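Local coordinates for aminopeptidase C (Lactobacillus rhamnosus, PDB 4K7C), which probably acts as a cysteine aminopeptidase of the papain-like bleomycin hydrolase group, removing residues from the N termini of peptides, at residues 60-65 and 71-76; 75-80 and 382-387; 140-145 and 410-415. All coordinates share one frame; numbering follows the deposited sequence. Where two conformers were deposited one is given.

Contact 1 of 3, residues 60-65 and 71-76; sequences AVSNQK and WMFAAL
Phe73 packs against Ser62, Asn63 and Gln64 in a buried aromatic-on-backbone contact, where the loop ahead of helix 70-87 folds back over the first turns of that helix. Family and sequence pattern place it at the core of a papain-like active site: the cysteine directly before Trp71 probably corresponds to the usual nucleophile, and Gln64 probably to the glutamine that helps form the oxyanion hole in relatives. One face of the ring receives the backbone end of Gln64. CB makes a CH-pi contact, 3.6 Å from the centroid of the Phe73 ring and 15° off its normal, and Gln64 CA lies 3.4 Å from Phe73 CZ. Asn63 C is 3.6 Å from Phe73 CE1. At the rim, the given conformer of Ser62 puts OG 3.3 Å from Phe73 CD1, near the ring plane. In this conformer a water bridges Ser62 OG and the backbone oxygen of Phe73, to which it donates.

With Gln64 CG lodged between its own N and carbonyl carbon (chi1 78°), the extended chain carries OE1 to a hydrogen bond with Ser386 OG. The loop also braces itself: Asn63 OD1 accepts from Lys65 N at 2.9 Å, forming an Asx turn in which the donor stands above the carbonyl plane. Replacing Phe73 by an alanine would probably open a gap beneath Gln64 CA and CB and let the loop shift against the helix. No direct hydrogen bond links the segments, so their fit rests mainly on van der Waals and CH-pi contact of the ring with loop backbone and CB and, in one Ser62 conformer, on a water; the glutamine is steadied at CB by the ring and through OE1 by Ser386, consistent with a preset oxyanion-hole donor.

Contact 2 of 3, residues 75-80 and 382-387; sequences ALNTMR and KVENSW
Glu384 ends the strand that leads into the Asn-Ser-Trp motif of papain-like peptidases, and its carboxylate meets Asn77 and Arg80 on the helix that starts at the presumed nucleophile. The amide of Asn77 and the carboxylate are stacked, their planes 13° apart, with Glu384 OE2 3.3 Å from Asn77 CG. This is face-on packing and not a hydrogen bond; water makes the link. One water, accepting from Asn77 ND2 at 2.8 Å, donates to Glu384 O, while a second takes another ND2 bond and donates to both Glu384 OE2 and Asn385 O. The amide oxygen is turned to Arg80, whose NE donates to Asn77 OD1 at 2.7 Å with an N-H...O angle of 158°, fixing which way the amide faces.

Arg80 NH2 also reaches Glu384 OE2 at 3.1 Å, a salt bridge made edge-on to the guanidinium, though its hydrogen bond is weak and bent; NH2 donates to Ala60 O as well. Glu384 is fully extended, with CG anti to the backbone N (chi1 178°), which carries the carboxylate across to the helix; its OE1 is hydrogen-bonded to His81. The buried negative charge is probably stabilised by Arg80, the His81 hydrogen bond and water. Asn385 bonds His364 through OD1, as in relatives, where this asparagine orients the catalytic histidine, a role His364 probably fills here. Strand 377-384 runs between strands 364-374 and 396-400, and helix 70-87 lies against it while Ala75, Thr78 and Met79 touch helix 142-152.

Contact 3 of 3, residues 140-145 and 410-415; sequences GQWDML and QVVISK
Val412 sets both methyls against one face of the Trp142 indole, the two side chains crossing at about a right angle. CG1 stands over the middle of the five-membered ring, 3.6 Å from its centroid and only 10° off the normal, a close CH-pi contact. CG2 lies nearer the root of the side chain, 3.4 Å from Trp142 CG and 3.5 Å from Trp142 CB. The two methyls thus follow one another along the indole, CG2 near its root and CG1 over the pyrrole centre. Trp142 carries CG anti to its own N (chi1 172°), which sends the indole from the first turn of helix 142-152 toward strand 408-414.

The pair probably marks where the helical half of the papain-like fold meets the barrel-like half, and the packing is apolar at its centre. Trp316, from the adjoining strand 315-319, meets the indole edge-to-face, and its backbone pairs with Val412. The indole also touches Ala75 of helix 70-87.

Beside this pair, Gln141 at the N-cap position and Gln410 approach with amide planes 54° apart. Each was deposited in two conformers, and in the given ones Gln141 OE1 and Gln410 OE1 are 3.7 Å apart with no hydrogen bond between them; Gln141 instead gives its NE2 to the backbone oxygen of Met442 near the C terminus.

In the fold
Followed from the N terminus, contact 1 closes first, a short local loop in which 60-65 folds onto 71-76. Ala75 and Leu76 then belong to contact 2 as well, which opens on the same helix 70-87 and closes some 300 residues later at the end of strand 377-384. Contact 3 begins within that long span and ends beyond it, at strand 408-414, so contacts 2 and 3 cross, while contact 1 precedes contact 3 in series. Gln64 bonded to Ser386, and Ala60 to Arg80, join contacts 1 and 2; Ala75 against Leu145 joins both to contact 3. Together they tie helices 70-87 and 142-152 to the strands facing them.

Contact 1 of 3, residues 60-65 and 71-76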
loop_
_atom_site.group_PDB
_atom_site.type_symbol
_atom_site.label_atom_id
_atom_site.label_comp_id
_atom_site.label_asym_id
_atom_site.label_seq_id
_atom_site.Cartn_x
_atom_site.Cartn_y
_atom_site.Cartn_z
ATOM N N ALA A 60 -2.283 28.317 -0.034
ATOM C CA ALA A 60 -2.115 26.963 -0.481
ATOM C C ALA A 60 -2.240 26.858 -1.992
ATOM O O ALA A 60 -2.968 27.635 -2.665
ATOM C CB ALA A 60 -3.096 26.014 0.232
ATOM N N VAL A 61 -1.486 25.886 -2.549
ATOM C CA VAL A 61 -1.525 25.626 -3.996
ATOM C C VAL A 61 -2.731 24.845 -4.521
ATOM O O VAL A 61 -3.479 24.160 -3.774
ATOM C CB VAL A 61 -0.214 24.911 -4.466
ATOM C CG1 VAL A 61 1.053 25.701 -4.004
ATOM C CG2 VAL A 61 -0.123 23.494 -3.916
ATOM N N SER A 62 -2.932 24.978 -5.830
ATOM C CA SER A 62 -3.943 24.231 -6.559
ATOM C C SER A 62 -3.227 23.033 -7.253
ATOM O O SER A 62 -1.982 22.884 -7.174
ATOM C CB SER A 62 -4.640 25.164 -7.594
ATOM O OG SER A 62 -3.700 25.833 -8.408
ATOM N N ASN A 63 -3.983 22.180 -7.918
ATOM C CA ASN A 63 -3.464 20.960 -8.520
ATOM C C ASN A 63 -4.260 20.626 -9.758
ATOM O O ASN A 63 -5.463 20.284 -9.688
ATOM C CB ASN A 63 -3.589 19.783 -7.529
ATOM C CG ASN A 63 -2.878 18.547 -8.027
ATOM O OD1 ASN A 63 -2.413 18.483 -9.157
ATOM N ND2 ASN A 63 -2.807 17.547 -7.174
ATOM N N GLN A 64 -3.602 20.746 -10.906
ATOM C CA GLN A 64 -4.169 20.467 -12.220
ATOM C C GLN A 64 -4.322 19.002 -12.571
ATOM O O GLN A 64 -5.013 18.648 -13.532
ATOM C CB GLN A 64 -3.310 21.192 -13.263
ATOM C CG GLN A 64 -1.992 20.492 -13.600
ATOM C CD GLN A 64 -1.065 21.388 -14.319
ATOM O OE1 GLN A 64 -0.722 22.477 -13.847
ATOM N NE2 GLN A 64 -0.743 21.005 -15.520
ATOM N N LYS A 65 -3.702 18.141 -11.777
ATOM C CA LYS A 65 -3.773 16.706 -12.002
ATOM C C LYS A 65 -3.287 16.313 -13.379
ATOM O O LYS A 65 -2.345 16.946 -13.885
ATOM C CB LYS A 65 -5.161 16.214 -11.601
ATOM C CG LYS A 65 -5.362 16.520 -10.128
ATOM C CD LYS A 65 -6.567 15.806 -9.548
ATOM C CE LYS A 65 -6.712 16.062 -8.043
ATOM N NZ LYS A 65 -8.003 15.529 -7.509
ATOM N N TRP A 71 -1.210 26.876 -17.709
ATOM C CA TRP A 71 -1.414 28.293 -18.085
ATOM C C TRP A 71 -2.662 28.890 -17.429
ATOM O O TRP A 71 -2.623 29.988 -16.941
ATOM C CB TRP A 71 -1.481 28.438 -19.588
ATOM C CG TRP A 71 -2.637 27.710 -20.287
ATOM C CD1 TRP A 71 -2.894 26.352 -20.320
ATOM C CD2 TRP A 71 -3.656 28.319 -21.087
ATOM N NE1 TRP A 71 -4.008 26.100 -21.051
ATOM C CE2 TRP A 71 -4.469 27.280 -21.581
ATOM C CE3 TRP A 71 -3.950 29.627 -21.433
ATOM C CZ2 TRP A 71 -5.547 27.524 -22.418
ATOM C CZ3 TRP A 71 -5.020 29.864 -22.298
ATOM C CH2 TRP A 71 -5.785 28.839 -22.770
HETATM N N MSE A 72 -3.726 28.089 -17.366
HETATM C CA MSE A 72 -4.984 28.481 -16.718
HETATM C C MSE A 72 -4.884 28.539 -15.209
HETATM O O MSE A 72 -5.299 29.475 -14.576
HETATM C CB MSE A 72 -6.123 27.507 -17.033
HETATM C CG MSE A 72 -6.355 27.210 -18.446
HETATM SE SE MSE A 72 -7.839 25.916 -18.496
HETATM C CE MSE A 72 -7.638 25.979 -20.413
ATOM N N PHE A 73 -4.294 27.501 -14.626
ATOM C CA PHE A 73 -4.064 27.441 -13.188
ATOM C C PHE A 73 -3.234 28.624 -12.751
ATOM O O PHE A 73 -3.580 29.298 -11.751
ATOM C CB PHE A 73 -3.413 26.092 -12.747
ATOM C CG PHE A 73 -4.431 24.995 -12.556
ATOM C CD1 PHE A 73 -4.773 24.564 -11.278
ATOM C CD2 PHE A 73 -5.041 24.432 -13.611
ATOM C CE1 PHE A 73 -5.714 23.591 -11.083
ATOM C CE2 PHE A 73 -6.002 23.439 -13.453
ATOM C CZ PHE A 73 -6.371 23.054 -12.172
ATOM N N ALA A 74 -2.173 28.908 -13.514
ATOM C CA ALA A 74 -1.295 30.014 -13.162
ATOM C C ALA A 74 -1.988 31.380 -13.288
ATOM O O ALA A 74 -1.921 32.223 -12.392
ATOM C CB ALA A 74 -0.040 29.980 -13.976
ATOM N N ALA A 75 -2.709 31.575 -14.341
ATOM C CA ALA A 75 -3.452 32.857 -14.495
ATOM C C ALA A 75 -4.462 32.971 -13.378
ATOM O O ALA A 75 -4.572 34.033 -12.729
ATOM C CB ALA A 75 -4.122 32.955 -15.820
ATOM N N LEU A 76 -5.285 31.920 -13.181
ATOM C CA LEU A 76 -6.289 31.982 -12.145
ATOM C C LEU A 76 -5.667 32.137 -10.734
ATOM O O LEU A 76 -6.267 32.695 -9.826
ATOM C CB LEU A 76 -7.222 30.755 -12.209
ATOM C CG LEU A 76 -8.094 30.683 -13.494
ATOM C CD1 LEU A 76 -8.830 29.336 -13.648
ATOM C CD2 LEU A 76 -9.093 31.815 -13.565
HETATM O O HOH W 1 -5.609 27.920 -9.806
#

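Contact 2 of 3, residues 75-80 and 382-387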
loop_
_atom_site.group_PDB
_atom_site.type_symbol
_atom_site.label_atom_id
_atom_site.label_comp_id
_atom_site.label_asym_id
_atom_site.label_seq_id
_atom_site.Cartn_x
_atom_site.Cartn_y
_atom_site.Cartn_z
ATOM N N ALA A 75 -2.709 31.575 -14.341
ATOM C CA ALA A 75 -3.452 32.857 -14.495
ATOM C C ALA A 75 -4.462 32.971 -13.378
ATOM O O ALA A 75 -4.572 34.033 -12.729
ATOM C CB ALA A 75 -4.122 32.955 -15.820
ATOM N N LEU A 76 -5.285 31.920 -13.181
ATOM C CA LEU A 76 -6.289 31.982 -12.145
ATOM C C LEU A 76 -5.667 32.137 -10.734
ATOM O O LEU A 76 -6.267 32.695 -9.826
ATOM C CB LEU A 76 -7.222 30.755 -12.209
ATOM C CG LEU A 76 -8.094 30.683 -13.494
ATOM C CD1 LEU A 76 -8.830 29.336 -13.648
ATOM C CD2 LEU A 76 -9.093 31.815 -13.565
ATOM N N ASN A 77 -4.432 31.662 -10.569
ATOM C CA ASN A 77 -3.727 31.866 -9.334
ATOM C C ASN A 77 -3.507 33.356 -9.075
ATOM O O ASN A 77 -3.765 33.848 -7.984
ATOM C CB ASN A 77 -2.354 31.148 -9.307
ATOM C CG ASN A 77 -2.471 29.653 -8.998
ATOM O OD1 ASN A 77 -3.453 29.189 -8.410
ATOM N ND2 ASN A 77 -1.401 28.877 -9.376
ATOM N N THR A 78 -3.075 34.066 -10.078
ATOM C CA THR A 78 -2.809 35.527 -9.959
ATOM C C THR A 78 -4.108 36.237 -9.530
ATOM O O THR A 78 -4.087 37.024 -8.595
ATOM C CB THR A 78 -2.193 36.217 -11.182
ATOM O OG1 THR A 78 -3.017 36.184 -12.343
ATOM C CG2 THR A 78 -0.781 35.553 -11.501
HETATM N N MSE A 79 -5.210 35.825 -10.114
HETATM C CA MSE A 79 -6.543 36.487 -9.834
HETATM C C MSE A 79 -7.027 36.123 -8.461
HETATM O O MSE A 79 -7.425 36.974 -7.690
HETATM C CB MSE A 79 -7.482 35.953 -10.921
HETATM C CG MSE A 79 -7.181 36.561 -12.240
HETATM SE SE MSE A 79 -8.344 35.835 -13.618
HETATM C CE MSE A 79 -7.273 36.595 -15.005
ATOM N N ARG A 80 -6.938 34.837 -8.101
ATOM C CA ARG A 80 -7.483 34.374 -6.809
ATOM C C ARG A 80 -6.663 34.875 -5.644
ATOM O O ARG A 80 -7.218 35.009 -4.549
ATOM C CB ARG A 80 -7.589 32.848 -6.735
ATOM C CG ARG A 80 -6.277 32.132 -6.379
ATOM C CD ARG A 80 -6.423 30.682 -6.804
ATOM N NE ARG A 80 -5.228 29.877 -6.538
ATOM C CZ ARG A 80 -5.011 29.180 -5.434
ATOM N NH1 ARG A 80 -5.955 29.071 -4.502
ATOM N NH2 ARG A 80 -3.872 28.492 -5.327
ATOM N N LYS A 382 10.803 32.618 -5.853
ATOM C CA LYS A 382 9.811 31.748 -5.280
ATOM C C LYS A 382 8.710 31.488 -6.289
ATOM O O LYS A 382 8.135 32.417 -6.920
ATOM C CB LYS A 382 9.227 32.306 -3.993
ATOM C CG LYS A 382 8.164 31.447 -3.342
ATOM C CD LYS A 382 7.650 32.022 -2.026
ATOM C CE LYS A 382 6.905 30.929 -1.262
ATOM N NZ LYS A 382 6.008 31.457 -0.217
ATOM N N VAL A 383 8.368 30.222 -6.433
ATOM C CA VAL A 383 7.515 29.782 -7.546
ATOM C C VAL A 383 6.300 29.009 -7.053
ATOM O O VAL A 383 6.422 27.939 -6.413
ATOM C CB VAL A 383 8.305 28.904 -8.537
ATOM C CG1 VAL A 383 7.429 28.331 -9.675
ATOM C CG2 VAL A 383 9.369 29.724 -9.089
ATOM N N GLU A 384 5.129 29.524 -7.346
ATOM C CA GLU A 384 3.920 28.764 -7.076
ATOM C C GLU A 384 3.631 27.811 -8.186
ATOM O O GLU A 384 3.404 28.214 -9.342
ATOM C CB GLU A 384 2.660 29.677 -6.837
ATOM C CG GLU A 384 1.391 28.826 -6.605
ATOM C CD GLU A 384 0.158 29.670 -6.386
ATOM O OE1 GLU A 384 0.259 30.891 -6.654
ATOM O OE2 GLU A 384 -0.907 29.102 -6.109
ATOM N N ASN A 385 3.641 26.506 -7.859
ATOM C CA ASN A 385 3.324 25.492 -8.850
ATOM C C ASN A 385 1.882 25.061 -8.661
ATOM O O ASN A 385 1.244 25.538 -7.755
ATOM C CB ASN A 385 4.279 24.283 -8.831
ATOM C CG ASN A 385 4.424 23.596 -10.212
ATOM O OD1 ASN A 385 3.679 23.820 -11.165
ATOM N ND2 ASN A 385 5.432 22.737 -10.311
ATOM N N SER A 386 1.377 24.256 -9.595
ATOM C CA SER A 386 -0.048 23.818 -9.647
ATOM C C SER A 386 -0.127 22.291 -9.726
ATOM O O SER A 386 -0.943 21.682 -10.460
ATOM C CB SER A 386 -0.792 24.469 -10.841
ATOM O OG SER A 386 -0.147 24.261 -12.094
ATOM N N TRP A 387 0.781 21.639 -8.989
ATOM C CA TRP A 387 0.853 20.187 -8.946
ATOM C C TRP A 387 0.475 19.636 -7.595
ATOM O O TRP A 387 0.814 18.470 -7.277
ATOM C CB TRP A 387 2.288 19.706 -9.300
ATOM C CG TRP A 387 2.689 19.981 -10.678
ATOM C CD1 TRP A 387 1.879 20.376 -11.751
ATOM C CD2 TRP A 387 4.051 19.908 -11.211
ATOM N NE1 TRP A 387 2.671 20.524 -12.864
ATOM C CE2 TRP A 387 3.995 20.286 -12.560
ATOM C CE3 TRP A 387 5.283 19.563 -10.654
ATOM C CZ2 TRP A 387 5.117 20.277 -13.389
ATOM C CZ3 TRP A 387 6.455 19.610 -11.471
ATOM C CH2 TRP A 387 6.361 19.997 -12.814
HETATM O O HOH W 2 1.011 28.587 -10.771
HETATM O O HOH W 3 -1.205 26.635 -7.446
#

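Contact 3 of 3, residues 140-145 and 410-415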
loop_
_atom_site.group_PDB
_atom_site.type_symbol
_atom_site.label_atom_id
_atom_site.label_comp_id
_atom_site.label_asym_id
_atom_site.label_seq_id
_atom_site.Cartn_x
_atom_site.Cartn_y
_atom_site.Cartn_z
ATOM N N GLY A 140 -1.866 26.672 -23.427
ATOM C CA GLY A 140 -2.104 27.986 -23.989
ATOM C C GLY A 140 -1.099 29.041 -23.573
ATOM O O GLY A 140 0.029 28.751 -23.127
ATOM N N GLN A 141 -1.471 30.297 -23.812
ATOM C CA GLN A 141 -0.671 31.436 -23.442
ATOM C C GLN A 141 -1.588 32.485 -22.781
ATOM O O GLN A 141 -2.830 32.415 -22.902
ATOM C CB GLN A 141 0.043 31.981 -24.715
ATOM C CG GLN A 141 0.789 30.929 -25.509
ATOM C CD GLN A 141 1.869 31.475 -26.439
ATOM O OE1 GLN A 141 2.215 32.653 -26.392
ATOM N NE2 GLN A 141 2.424 30.615 -27.258
ATOM N N TRP A 142 -0.971 33.448 -22.095
ATOM C CA TRP A 142 -1.656 34.445 -21.276
ATOM C C TRP A 142 -2.784 35.164 -22.053
ATOM O O TRP A 142 -3.898 35.241 -21.573
ATOM C CB TRP A 142 -0.661 35.494 -20.757
ATOM C CG TRP A 142 -1.400 36.604 -20.091
ATOM C CD1 TRP A 142 -1.868 37.759 -20.675
ATOM C CD2 TRP A 142 -1.865 36.647 -18.729
ATOM N NE1 TRP A 142 -2.579 38.498 -19.772
ATOM C CE2 TRP A 142 -2.584 37.853 -18.567
ATOM C CE3 TRP A 142 -1.721 35.808 -17.630
ATOM C CZ2 TRP A 142 -3.159 38.229 -17.329
ATOM C CZ3 TRP A 142 -2.249 36.200 -16.409
ATOM C CH2 TRP A 142 -2.996 37.388 -16.269
ATOM N N ASP A 143 -2.515 35.595 -23.277
ATOM C CA ASP A 143 -3.496 36.403 -24.022
ATOM C C ASP A 143 -4.719 35.569 -24.396
ATOM O O ASP A 143 -5.827 36.100 -24.487
ATOM C CB ASP A 143 -2.852 36.989 -25.271
ATOM C CG ASP A 143 -1.713 37.990 -24.967
ATOM O OD1 ASP A 143 -1.795 38.795 -24.010
ATOM O OD2 ASP A 143 -0.691 37.933 -25.719
HETATM N N MSE A 144 -4.506 34.269 -24.603
HETATM C CA MSE A 144 -5.630 33.325 -24.801
HETATM C C MSE A 144 -6.454 33.116 -23.562
HETATM O O MSE A 144 -7.671 32.956 -23.628
HETATM C CB MSE A 144 -5.028 31.991 -25.293
HETATM C CG MSE A 144 -4.505 32.129 -26.710
HETATM SE SE MSE A 144 -3.280 30.644 -27.180
HETATM C CE MSE A 144 -4.498 29.108 -27.124
ATOM N N LEU A 145 -5.857 33.167 -22.369
ATOM C CA LEU A 145 -6.673 33.045 -21.169
ATOM C C LEU A 145 -7.477 34.346 -20.994
ATOM O O LEU A 145 -8.686 34.312 -20.664
ATOM C CB LEU A 145 -5.742 32.819 -19.984
ATOM C CG LEU A 145 -6.329 32.380 -18.638
ATOM C CD1 LEU A 145 -6.885 33.568 -17.866
ATOM C CD2 LEU A 145 -7.346 31.274 -18.887
ATOM N N GLN A 410 8.987 33.881 -20.615
ATOM C CA GLN A 410 7.869 34.813 -20.616
ATOM C C GLN A 410 7.465 35.230 -19.222
ATOM O O GLN A 410 7.490 34.412 -18.302
ATOM C CB GLN A 410 6.664 34.127 -21.206
ATOM C CG GLN A 410 6.762 33.674 -22.623
ATOM C CD GLN A 410 5.428 33.145 -23.044
ATOM O OE1 GLN A 410 5.199 32.729 -24.209
ATOM N NE2 GLN A 410 4.531 33.116 -22.074
ATOM N N VAL A 411 7.121 36.515 -19.075
ATOM C CA VAL A 411 6.496 37.027 -17.856
ATOM C C VAL A 411 5.344 37.962 -18.342
ATOM O O VAL A 411 5.402 38.460 -19.468
ATOM C CB VAL A 411 7.390 37.853 -16.923
ATOM C CG1 VAL A 411 8.321 36.949 -16.123
ATOM C CG2 VAL A 411 8.197 38.893 -17.685
ATOM N N VAL A 412 4.282 38.025 -17.560
ATOM C CA VAL A 412 3.203 38.938 -17.821
ATOM C C VAL A 412 3.289 40.071 -16.817
ATOM O O VAL A 412 3.215 39.890 -15.590
ATOM C CB VAL A 412 1.831 38.255 -17.821
ATOM C CG1 VAL A 412 0.713 39.251 -18.018
ATOM C CG2 VAL A 412 1.747 37.200 -18.880
ATOM N N ILE A 413 3.502 41.295 -17.343
ATOM C CA ILE A 413 3.707 42.490 -16.530
ATOM C C ILE A 413 2.601 43.568 -16.745
ATOM O O ILE A 413 2.195 43.737 -17.898
ATOM C CB ILE A 413 5.088 43.079 -16.847
ATOM C CG1 ILE A 413 6.202 42.002 -16.500
ATOM C CG2 ILE A 413 5.329 44.331 -16.088
ATOM C CD1 ILE A 413 6.347 41.715 -15.050
ATOM N N SER A 414 2.152 44.226 -15.668
ATOM C CA SER A 414 1.237 45.388 -15.819
ATOM C C SER A 414 1.988 46.504 -16.500
ATOM O O SER A 414 3.102 46.856 -16.122
ATOM C CB SER A 414 0.594 45.943 -14.566
ATOM O OG SER A 414 0.153 44.965 -13.708
ATOM N N LYS A 415 1.362 46.982 -17.560
ATOM C CA LYS A 415 1.886 48.032 -18.442
ATOM C C LYS A 415 2.402 49.271 -17.687
ATOM O O LYS A 415 3.367 49.927 -18.131
ATOM C CB LYS A 415 0.832 48.389 -19.498
ATOM C CG LYS A 415 0.686 47.392 -20.635
ATOM C CD LYS A 415 -0.502 47.775 -21.543
ATOM C CE LYS A 415 -0.699 46.767 -22.573
ATOM N NZ LYS A 415 -1.901 47.022 -23.402
#